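Local structure of uncharacterized protein, DUF633, LMOf2365_1472 (Listeria monocytogenes str. 4b F2365, 3GNL) at residues D92-A97 / T119-Q124. The protein is uncharacterised but probably acts as a tRNA (adenine(22)-N(1))-methyltransferase, transferring a methyl group from S-adenosylmethionine to N1 of an adenine base. Numbering follows the deposited sequence.
Sequences DTIVIA and TKLILQ
The side-chain amide of Gln124 meets Ala97 through its oxygen end. A bend at chi2 (-87°) turns CD, and the alanine methyl CB lies 3.8 Å from both CB and OE1 of Gln124, a short side chain beside a long one. At the amide's edges OE1 accepts from Arg11 NH1 and weakly from Gly98 N, while NE2 bonds Asn126 OD1; Val15, Tyr156 and Ile158 also touch this side chain. At the other end of the pair, the Asp92 carboxylate reaches Thr119 through water: one molecule donates to OD1 and also hydrogen-bonds Thr119 OG1, while OD2 accepts from Arg24 N. A second water links Thr119 OG1 to Thr93 OG1. Polar Asp92 and Thr119 suit this more open end, where they can use water.

Between these ends the strands run parallel and in register. Ile94 N donates to Lys120 O and Ile96 N to Ile122 O, while Ile94 O and Ile96 O accept from Ile122 N and Gln124 N; Asp92 O takes the N-H of Thr119 and, weakly, that of Lys120. This joins strands 93-99 and 120-125 in the middle of the Rossmann-like methyltransferase sheet, linked through helix 101-110 as a beta-alpha-beta crossover.

On one face, beta-branched Ile94 and Ile96 suit the extended strand, and leucine's longer arm reaches across: Leu121 CD2 comes 3.8 Å from Ile94 CB, and Leu123 CD2 3.9 Å from Ile96 CG1. On the other, with Thr93, Lys120, Ala97 and Gln124, Val95 and Ile122 pack against Val15 of helix 10-16, and Ile122 CD1 reaches back to Thr93 CG2 at 3.8 Å. Lys120 lays its aliphatic chain against Thr93, CE 3.4 Å from OG1; its NZ salt-bridges Glu23, which also bonds Thr93 OG1, and hydrogen-bonds Tyr18 O.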
loop_
_atom_site.group_PDB
_atom_site.type_symbol
_atom_site.label_atom_id
_atom_site.label_comp_id
_atom_site.label_asym_id
_atom_site.label_seq_id
_atom_site.Cartn_x
_atom_site.Cartn_y
_atom_site.Cartn_z
ATOM N N ASP A 92 5.256 14.774 -8.100
ATOM C CA ASP A 92 6.390 13.856 -8.199
ATOM C C ASP A 92 6.065 12.498 -7.562
ATOM O O ASP A 92 6.470 11.438 -8.091
ATOM C CB ASP A 92 7.639 14.413 -7.511
ATOM C CG ASP A 92 8.067 15.753 -8.094
ATOM O OD1 ASP A 92 8.356 15.749 -9.306
ATOM O OD2 ASP A 92 8.079 16.762 -7.349
ATOM N N THR A 93 5.336 12.555 -6.451
ATOM C CA THR A 93 5.086 11.382 -5.608
ATOM C C THR A 93 3.605 11.286 -5.261
ATOM O O THR A 93 3.020 12.269 -4.834
ATOM C CB THR A 93 5.927 11.481 -4.370
ATOM O OG1 THR A 93 7.295 11.509 -4.773
ATOM C CG2 THR A 93 5.717 10.242 -3.483
ATOM N N ILE A 94 2.999 10.094 -5.370
ATOM C CA ILE A 94 1.631 9.903 -4.899
ATOM C C ILE A 94 1.638 8.872 -3.779
ATOM O O ILE A 94 2.312 7.823 -3.925
ATOM C CB ILE A 94 0.681 9.400 -6.000
ATOM C CG1 ILE A 94 0.626 10.363 -7.211
ATOM C CG2 ILE A 94 -0.737 9.155 -5.432
ATOM C CD1 ILE A 94 -0.222 9.842 -8.338
ATOM N N VAL A 95 0.971 9.230 -2.665
ATOM C CA VAL A 95 0.783 8.337 -1.507
ATOM C C VAL A 95 -0.643 7.865 -1.500
ATOM O O VAL A 95 -1.545 8.667 -1.629
ATOM C CB VAL A 95 1.052 9.078 -0.183
ATOM C CG1 VAL A 95 0.835 8.213 1.048
ATOM C CG2 VAL A 95 2.461 9.676 -0.160
ATOM N N ILE A 96 -0.859 6.545 -1.400
ATOM C CA ILE A 96 -2.235 6.007 -1.213
ATOM C C ILE A 96 -2.111 4.974 -0.089
ATOM O O ILE A 96 -1.512 3.894 -0.302
ATOM C CB ILE A 96 -2.833 5.354 -2.507
ATOM C CG1 ILE A 96 -2.544 6.234 -3.739
ATOM C CG2 ILE A 96 -4.357 5.121 -2.328
ATOM C CD1 ILE A 96 -2.993 5.625 -5.048
ATOM N N ALA A 97 -2.649 5.318 1.078
ATOM C CA ALA A 97 -2.522 4.502 2.298
ATOM C C ALA A 97 -3.893 4.261 2.923
ATOM O O ALA A 97 -4.824 5.010 2.673
ATOM C CB ALA A 97 -1.589 5.193 3.302
ATOM N N THR A 119 6.917 10.097 -10.512
ATOM C CA THR A 119 8.113 9.236 -10.463
ATOM C C THR A 119 8.200 8.303 -9.224
ATOM O O THR A 119 9.162 7.524 -9.053
ATOM C CB THR A 119 9.414 10.063 -10.562
ATOM O OG1 THR A 119 9.397 11.120 -9.588
ATOM C CG2 THR A 119 9.571 10.688 -11.966
ATOM N N LYS A 120 7.219 8.421 -8.330
ATOM C CA LYS A 120 7.245 7.601 -7.119
ATOM C C LYS A 120 5.833 7.374 -6.636
ATOM O O LYS A 120 5.021 8.307 -6.587
ATOM C CB LYS A 120 8.121 8.223 -6.044
ATOM C CG LYS A 120 8.271 7.396 -4.739
ATOM C CD LYS A 120 9.497 7.726 -3.882
ATOM C CE LYS A 120 9.547 9.215 -3.522
ATOM N NZ LYS A 120 10.775 9.374 -2.736
ATOM N N LEU A 121 5.501 6.114 -6.313
ATOM C CA LEU A 121 4.237 5.806 -5.622
ATOM C C LEU A 121 4.632 5.176 -4.308
ATOM O O LEU A 121 5.529 4.332 -4.246
ATOM C CB LEU A 121 3.344 4.800 -6.387
ATOM C CG LEU A 121 2.964 5.115 -7.824
ATOM C CD1 LEU A 121 2.272 3.922 -8.551
ATOM C CD2 LEU A 121 2.062 6.338 -7.833
ATOM N N ILE A 122 3.953 5.598 -3.245
ATOM C CA ILE A 122 4.127 4.964 -1.933
ATOM C C ILE A 122 2.750 4.426 -1.517
ATOM O O ILE A 122 1.778 5.215 -1.305
ATOM C CB ILE A 122 4.595 5.946 -0.873
ATOM C CG1 ILE A 122 5.937 6.576 -1.296
ATOM C CG2 ILE A 122 4.762 5.208 0.443
ATOM C CD1 ILE A 122 6.270 7.897 -0.537
ATOM N N LEU A 123 2.607 3.092 -1.506
ATOM C CA LEU A 123 1.247 2.524 -1.353
ATOM C C LEU A 123 1.240 1.682 -0.084
ATOM O O LEU A 123 2.206 0.963 0.215
ATOM C CB LEU A 123 0.901 1.638 -2.565
ATOM C CG LEU A 123 1.104 2.278 -3.919
ATOM C CD1 LEU A 123 0.701 1.228 -4.981
ATOM C CD2 LEU A 123 0.296 3.584 -4.043
ATOM N N GLN A 124 0.144 1.790 0.674
ATOM C CA GLN A 124 0.042 1.027 1.910
ATOM C C GLN A 124 -1.343 0.387 1.917
ATOM O O GLN A 124 -2.276 0.965 2.428
ATOM C CB GLN A 124 0.308 1.915 3.120
ATOM C CG GLN A 124 0.334 1.126 4.461
ATOM C CD GLN A 124 -1.050 0.989 5.044
ATOM O OE1 GLN A 124 -1.703 1.987 5.282
ATOM N NE2 GLN A 124 -1.518 -0.256 5.230
HETATM O O HOH W 1 8.852 13.492 -10.592
HETATM O O HOH W 2 9.336 11.460 -6.675
#